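Local atomic coordinates of EF0056 (Enterococcus faecalis, PDB entry 6ORI), a protein that is of unknown function but, as an enterococcal surface protein with immunoglobulin-like domains, is probably involved in biofilm formation. Residues A[19-23]-A[167-171]; A[68-74]-A[112-118]. The contacts are given in a common frame with arbitrary orientation. Where two conformers were deposited one is given. Residues are numbered along the deposited sequence.

Interaction 1 of 2, residues A[19-23]-A[167-171]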
loop_
_atom_site.group_PDB
_atom_site.type_symbol
_atom_site.label_atom_id
_atom_site.label_comp_id
_atom_site.label_asym_id
_atom_site.label_seq_id
_atom_site.Cartn_x
_atom_site.Cartn_y
_atom_site.Cartn_z
ATOM N N PHE A 19 -14.375 3.369 -8.671
ATOM C CA PHE A 19 -15.338 4.103 -7.849
ATOM C C PHE A 19 -14.773 4.417 -6.471
ATOM O O PHE A 19 -14.490 3.523 -5.670
ATOM C CB PHE A 19 -16.662 3.338 -7.747
ATOM C CG PHE A 19 -17.360 3.166 -9.071
ATOM C CD1 PHE A 19 -17.843 4.267 -9.762
ATOM C CD2 PHE A 19 -17.531 1.907 -9.624
ATOM C CE1 PHE A 19 -18.482 4.115 -10.982
ATOM C CE2 PHE A 19 -18.168 1.749 -10.843
ATOM C CZ PHE A 19 -18.643 2.855 -11.522
ATOM N N GLN A 20 -14.608 5.710 -6.218
ATOM C CA GLN A 20 -13.988 6.197 -4.996
ATOM C C GLN A 20 -14.079 7.715 -4.980
ATOM O O GLN A 20 -14.433 8.346 -5.978
ATOM C CB GLN A 20 -12.521 5.777 -4.927
ATOM C CG GLN A 20 -11.626 6.420 -5.999
ATOM C CD GLN A 20 -10.178 6.056 -5.819
ATOM O OE1 GLN A 20 -9.864 4.925 -5.471
ATOM N NE2 GLN A 20 -9.286 7.017 -6.039
ATOM N N GLU A 21 -13.747 8.299 -3.839
ATOM C CA GLU A 21 -13.703 9.749 -3.714
ATOM C C GLU A 21 -12.466 10.324 -4.399
ATOM O O GLU A 21 -11.339 9.946 -4.076
ATOM C CB GLU A 21 -13.694 10.147 -2.231
ATOM C CG GLU A 21 -14.972 9.769 -1.482
ATOM C CD GLU A 21 -15.111 10.420 -0.095
ATOM O OE1 GLU A 21 -14.160 10.406 0.733
ATOM O OE2 GLU A 21 -16.211 10.948 0.180
ATOM N N ASN A 22 -12.685 11.237 -5.348
ATOM C CA ASN A 22 -11.600 11.967 -6.016
ATOM C C ASN A 22 -11.877 13.467 -5.981
ATOM O O ASN A 22 -12.046 14.085 -7.029
ATOM C CB ASN A 22 -11.444 11.501 -7.470
ATOM C CG ASN A 22 -11.025 10.045 -7.572
ATOM O OD1 ASN A 22 -10.069 9.616 -6.923
ATOM N ND2 ASN A 22 -11.739 9.275 -8.389
ATOM N N PRO A 23 -11.952 14.048 -4.775
ATOM C CA PRO A 23 -12.283 15.469 -4.600
ATOM C C PRO A 23 -11.139 16.427 -4.922
ATOM O O PRO A 23 -11.388 17.629 -5.028
ATOM C CB PRO A 23 -12.603 15.560 -3.114
ATOM C CG PRO A 23 -11.734 14.514 -2.497
ATOM C CD PRO A 23 -11.702 13.381 -3.483
ATOM N N TYR A 167 -9.412 -2.593 -0.411
ATOM C CA TYR A 167 -9.602 -1.585 0.624
ATOM C C TYR A 167 -8.789 -0.357 0.238
ATOM O O TYR A 167 -7.807 -0.464 -0.497
ATOM C CB TYR A 167 -9.186 -2.093 1.995
ATOM C CG TYR A 167 -7.769 -2.584 2.119
ATOM C CD1 TYR A 167 -6.701 -1.708 2.237
ATOM C CD2 TYR A 167 -7.507 -3.942 2.164
ATOM C CE1 TYR A 167 -5.394 -2.202 2.357
ATOM C CE2 TYR A 167 -6.232 -4.433 2.306
ATOM C CZ TYR A 167 -5.191 -3.566 2.412
ATOM O OH TYR A 167 -3.927 -4.101 2.550
ATOM N N ARG A 168 -9.218 0.811 0.706
ATOM C CA ARG A 168 -8.451 2.047 0.567
ATOM C C ARG A 168 -8.534 2.815 1.868
ATOM O O ARG A 168 -9.638 3.068 2.363
ATOM C CB ARG A 168 -8.994 2.893 -0.588
ATOM C CG ARG A 168 -8.298 4.256 -0.776
ATOM C CD ARG A 168 -9.117 5.188 -1.663
ATOM N NE ARG A 168 -8.339 6.303 -2.182
ATOM C CZ ARG A 168 -8.850 7.447 -2.627
ATOM N NH1 ARG A 168 -10.152 7.684 -2.594
ATOM N NH2 ARG A 168 -8.030 8.365 -3.114
ATOM N N ILE A 169 -7.397 3.192 2.442
ATOM C CA ILE A 169 -7.364 4.059 3.602
ATOM C C ILE A 169 -6.705 5.382 3.212
ATOM O O ILE A 169 -5.750 5.410 2.427
ATOM C CB ILE A 169 -6.683 3.368 4.798
ATOM C CG1 ILE A 169 -6.963 4.141 6.093
ATOM C CG2 ILE A 169 -5.188 3.179 4.546
ATOM C CD1 ILE A 169 -6.531 3.418 7.348
ATOM N N TYR A 170 -7.256 6.487 3.686
ATOM C CA TYR A 170 -6.759 7.791 3.286
ATOM C C TYR A 170 -7.120 8.837 4.316
ATOM O O TYR A 170 -7.918 8.592 5.206
ATOM C CB TYR A 170 -7.264 8.180 1.887
ATOM C CG TYR A 170 -8.765 8.199 1.674
ATOM C CD1 TYR A 170 -9.488 7.011 1.536
ATOM C CD2 TYR A 170 -9.452 9.395 1.525
ATOM C CE1 TYR A 170 -10.862 7.034 1.303
ATOM C CE2 TYR A 170 -10.822 9.415 1.294
ATOM C CZ TYR A 170 -11.503 8.220 1.175
ATOM O OH TYR A 170 -12.854 8.185 0.924
ATOM N N LEU A 171 -6.485 9.996 4.211
ATOM C CA LEU A 171 -6.685 11.088 5.144
ATOM C C LEU A 171 -7.295 12.278 4.436
ATOM O O LEU A 171 -6.800 12.669 3.374
ATOM C CB LEU A 171 -5.334 11.464 5.723
ATOM C CG LEU A 171 -5.330 12.539 6.790
ATOM C CD1 LEU A 171 -6.032 12.034 8.027
ATOM C CD2 LEU A 171 -3.893 12.950 7.103
HETATM O O HOH W 1 -12.700 6.726 -1.602
HETATM O O HOH W 2 -8.282 10.626 -5.059
#
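The backbones of these two segments stand well apart: an irregular run at 19-23 lies over the strand 167-171, with CA atoms 8.9 Å apart at Gln20 and Arg168 and 10.1 Å at Glu21 and Tyr170. At that spacing main chain cannot pair with main chain, so long polar side chains span the gap. Arg168 extends from the strand with all its side-chain torsions near trans, which carries its guanidinium to the loop, where NH1 donates to Glu21 O (3.0 Å). Its charge is met by a salt bridge to Glu185. Tyr170, two residues along and therefore on the same face, brings its hydroxyl to the Glu21 carboxylate, OH donating to OE1 over only 2.6 Å; the same oxygen forms a salt bridge with Arg71. By ordinary strand alternation Ile169 points to the other face of the sheet, in what is probably an immunoglobulin-like domain, and packs against Leu34 and Phe36 of strand 31-38, while Arg168 and Tyr170 face the N-terminal loop. Two waters extend the bridge. One molecule links Glu21 N, Arg168 NH1 and Tyr170 OH, each at 2.9 Å, and a second joins Asn22 OD1 (2.8 Å) to Arg168 NH2 (3.0 Å). Gln20, whose OE1 is held by Asn17, lays NE2 over one face of the guanidinium and donates it to Asn22 OD1 at 2.9 Å.

Interaction 2 of 2, residues A[68-74]-A[112-118]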
loop_
_atom_site.group_PDB
_atom_site.type_symbol
_atom_site.label_atom_id
_atom_site.label_comp_id
_atom_site.label_asym_id
_atom_site.label_seq_id
_atom_site.Cartn_x
_atom_site.Cartn_y
_atom_site.Cartn_z
ATOM N N TRP A 68 -8.536 16.503 10.856
ATOM C CA TRP A 68 -7.931 15.376 10.166
ATOM C C TRP A 68 -8.780 14.144 10.384
ATOM O O TRP A 68 -8.957 13.686 11.511
ATOM C CB TRP A 68 -6.538 15.169 10.719
ATOM C CG TRP A 68 -5.724 16.422 10.755
ATOM C CD1 TRP A 68 -5.336 17.088 11.867
ATOM C CD2 TRP A 68 -5.221 17.171 9.636
ATOM N NE1 TRP A 68 -4.616 18.212 11.521
ATOM C CE2 TRP A 68 -4.531 18.279 10.158
ATOM C CE3 TRP A 68 -5.290 17.018 8.253
ATOM C CZ2 TRP A 68 -3.921 19.226 9.352
ATOM C CZ3 TRP A 68 -4.664 17.948 7.451
ATOM C CH2 TRP A 68 -3.990 19.042 8.005
ATOM N N GLU A 69 -9.299 13.612 9.284
ATOM C CA GLU A 69 -10.218 12.469 9.343
ATOM C C GLU A 69 -9.721 11.320 8.484
ATOM O O GLU A 69 -9.469 11.478 7.291
ATOM C CB GLU A 69 -11.597 12.888 8.879
ATOM C CG GLU A 69 -12.639 11.798 8.962
ATOM C CD GLU A 69 -14.003 12.352 8.681
ATOM O OE1 GLU A 69 -14.368 12.423 7.484
ATOM O OE2 GLU A 69 -14.665 12.776 9.651
ATOM N N ILE A 70 -9.598 10.157 9.099
ATOM C CA ILE A 70 -9.211 8.953 8.395
ATOM C C ILE A 70 -10.459 8.361 7.779
ATOM O O ILE A 70 -11.503 8.256 8.455
ATOM C CB ILE A 70 -8.600 7.932 9.372
ATOM C CG1 ILE A 70 -7.280 8.456 9.967
ATOM C CG2 ILE A 70 -8.367 6.568 8.677
ATOM C CD1 ILE A 70 -6.763 7.620 11.119
ATOM N N ARG A 71 -10.382 8.026 6.503
ATOM C CA ARG A 71 -11.450 7.345 5.819
ATOM C C ARG A 71 -10.987 5.985 5.361
ATOM O O ARG A 71 -9.846 5.812 4.916
ATOM C CB ARG A 71 -11.993 8.177 4.667
ATOM C CG ARG A 71 -12.793 9.360 5.235
ATOM C CD ARG A 71 -13.576 10.121 4.232
ATOM N NE ARG A 71 -14.245 11.241 4.879
ATOM C CZ ARG A 71 -14.924 12.165 4.226
ATOM N NH1 ARG A 71 -15.016 12.132 2.905
ATOM N NH2 ARG A 71 -15.484 13.145 4.903
ATOM N N LEU A 72 -11.863 4.994 5.519
ATOM C CA LEU A 72 -11.585 3.611 5.146
ATOM C C LEU A 72 -12.697 3.185 4.194
ATOM O O LEU A 72 -13.874 3.130 4.572
ATOM C CB LEU A 72 -11.570 2.719 6.368
ATOM C CG LEU A 72 -11.398 1.235 6.092
ATOM C CD1 LEU A 72 -10.032 0.910 5.505
ATOM C CD2 LEU A 72 -11.641 0.456 7.376
ATOM N N GLN A 73 -12.330 2.933 2.940
ATOM C CA GLN A 73 -13.241 2.385 1.941
ATOM C C GLN A 73 -13.012 0.879 1.862
ATOM O O GLN A 73 -11.855 0.419 1.812
ATOM C CB GLN A 73 -13.046 3.015 0.554
ATOM C CG GLN A 73 -13.997 2.441 -0.509
ATOM C CD GLN A 73 -13.989 3.215 -1.826
ATOM O OE1 GLN A 73 -13.857 4.440 -1.848
ATOM N NE2 GLN A 73 -14.165 2.500 -2.930
ATOM N N LEU A 74 -14.105 0.112 1.865
ATOM C CA LEU A 74 -14.036 -1.335 1.696
ATOM C C LEU A 74 -14.788 -1.737 0.443
ATOM O O LEU A 74 -15.802 -1.160 0.099
ATOM C CB LEU A 74 -14.645 -2.066 2.888
ATOM C CG LEU A 74 -13.982 -1.810 4.219
ATOM C CD1 LEU A 74 -14.754 -2.568 5.275
ATOM C CD2 LEU A 74 -12.525 -2.205 4.229
ATOM N N ASN A 112 -19.818 2.708 1.136
ATOM C CA ASN A 112 -18.769 1.794 1.542
ATOM C C ASN A 112 -17.573 2.516 2.119
ATOM O O ASN A 112 -16.469 1.982 2.047
ATOM C CB ASN A 112 -18.346 0.888 0.376
ATOM C CG ASN A 112 -17.710 1.657 -0.778
ATOM O OD1 ASN A 112 -17.980 2.824 -0.984
ATOM N ND2 ASN A 112 -16.880 0.983 -1.551
ATOM N N ILE A 113 -17.794 3.701 2.692
ATOM C CA ILE A 113 -16.744 4.462 3.338
ATOM C C ILE A 113 -17.093 4.684 4.813
ATOM O O ILE A 113 -18.242 5.009 5.143
ATOM C CB ILE A 113 -16.488 5.802 2.626
ATOM C CG1 ILE A 113 -16.274 5.556 1.126
ATOM C CG2 ILE A 113 -15.282 6.511 3.266
ATOM C CD1 ILE A 113 -16.024 6.817 0.307
ATOM N N TRP A 114 -16.112 4.491 5.677
ATOM C CA TRP A 114 -16.188 4.721 7.101
ATOM C C TRP A 114 -15.169 5.793 7.503
ATOM O O TRP A 114 -14.176 6.015 6.816
ATOM C CB TRP A 114 -15.872 3.429 7.851
ATOM C CG TRP A 114 -16.965 2.404 7.837
ATOM C CD1 TRP A 114 -17.810 2.125 8.863
ATOM C CD2 TRP A 114 -17.319 1.494 6.781
ATOM N NE1 TRP A 114 -18.658 1.100 8.523
ATOM C CE2 TRP A 114 -18.385 0.706 7.248
ATOM C CE3 TRP A 114 -16.828 1.255 5.493
ATOM C CZ2 TRP A 114 -18.984 -0.278 6.477
ATOM C CZ3 TRP A 114 -17.439 0.260 4.730
ATOM C CH2 TRP A 114 -18.498 -0.484 5.234
ATOM N N LYS A 115 -15.389 6.418 8.652
ATOM C CA LYS A 115 -14.558 7.537 9.112
ATOM C C LYS A 115 -14.252 7.470 10.600
ATOM O O LYS A 115 -15.091 7.035 11.410
ATOM C CB LYS A 115 -15.223 8.887 8.802
ATOM C CG LYS A 115 -16.564 9.087 9.473
ATOM C CD LYS A 115 -17.194 10.437 9.110
ATOM C CE LYS A 115 -18.538 10.541 9.788
ATOM N NZ LYS A 115 -19.136 11.892 9.674
ATOM N N VAL A 116 -13.046 7.885 10.972
ATOM C CA VAL A 116 -12.643 8.070 12.373
ATOM C C VAL A 116 -11.639 9.198 12.409
ATOM O O VAL A 116 -10.903 9.387 11.453
ATOM C CB VAL A 116 -12.081 6.753 12.966
ATOM C CG1 VAL A 116 -10.712 6.385 12.415
ATOM C CG2 VAL A 116 -12.035 6.824 14.476
ATOM N N ASN A 117 -11.611 9.984 13.467
ATOM C CA ASN A 117 -10.660 11.065 13.521
ATOM C C ASN A 117 -9.243 10.528 13.636
ATOM O O ASN A 117 -8.983 9.528 14.287
ATOM C CB ASN A 117 -10.987 12.011 14.673
ATOM C CG ASN A 117 -12.212 12.840 14.401
ATOM O OD1 ASN A 117 -12.711 12.874 13.284
ATOM N ND2 ASN A 117 -12.660 13.569 15.411
ATOM N N TYR A 118 -8.310 11.218 13.010
ATOM C CA TYR A 118 -6.905 10.857 13.126
ATOM C C TYR A 118 -6.345 11.101 14.533
ATOM O O TYR A 118 -5.598 10.276 15.047
ATOM C CB TYR A 118 -6.096 11.648 12.071
ATOM C CG TYR A 118 -4.614 11.322 12.029
ATOM C CD1 TYR A 118 -3.739 11.864 12.951
ATOM C CD2 TYR A 118 -4.089 10.473 11.058
ATOM C CE1 TYR A 118 -2.374 11.564 12.916
ATOM C CE2 TYR A 118 -2.732 10.177 11.017
ATOM C CZ TYR A 118 -1.891 10.733 11.946
ATOM O OH TYR A 118 -0.545 10.437 11.907
HETATM O O HOH W 3 -14.637 11.395 11.986
HETATM O O HOH W 4 -17.001 14.052 9.618
#
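Strands 68-74 and 113-117 are antiparallel neighbours in a twisted sheet of an apparently immunoglobulin-like domain; their axes approach to 4.5 Å at 156°. Hydrogen-bonded pairs Ile70-Val116 and Leu72-Trp114 alternate with non-hydrogen-bonded pairs, so side chains sort onto two contrasting faces. The face of Ile70, Leu72, Trp114 and Val116 is apolar. Branched Ile70 reaches into the gap between Val116 and Tyr118: its CB lies 4.0 Å from Val116 CG1, and its CD1 comes 3.9 Å from CD2 of the Tyr118 ring. Farther along, the broad indole of Trp114 occupies the space between Leu74, whose CD1 is 3.9 Å from Trp114 CZ3, and Phe100 of strand 98-104. The other face is mixed. Here Ile113 is the bump, fitting between Arg71 and Gln73: its CG2 presses on Arg71 CB (3.9 Å), the aliphatic base of the arginine serving as a hydrophobic surface, while the guanidinium turns to Glu69 in a salt bridge (NE to OE1, 2.9 Å) and also pairs with Glu21 and Asp178. Lys115 lays its methylenes along Glu69, Lys115 CD to Glu69 OE2 3.5 Å, and a water joins Glu69 OE2 (2.7 Å) to Lys115 NZ (3.0 Å). At the ends of the ladder Tyr118 N donates to Trp68 O (3.0 Å), and Asn112, able to mimic the backbone amide, donates ND2 to Leu74 O at 2.9 Å.

In the fold
The two contacts lie about 9 Å apart between centres, within one antiparallel sheet of the N-terminal part of the chain. Along the sequence the order is 19-23, 68-74, 112-118, 167-171, so interaction 1 brackets interaction 2. Strand 68-74 is the common element, with strand 113-117 on one side and strand 166-173 on the other, joined to the latter through probable hydrogen bonds from Gln73 N to Arg168 O and from Arg71 N to Tyr170 O, 2.8 Å each. Interaction 2 thus builds the sheet sideways, whereas interaction 1 covers one of its faces. With Arg71 shared by both, the N-terminal loop is held on the sheet that interaction 2 helps to build.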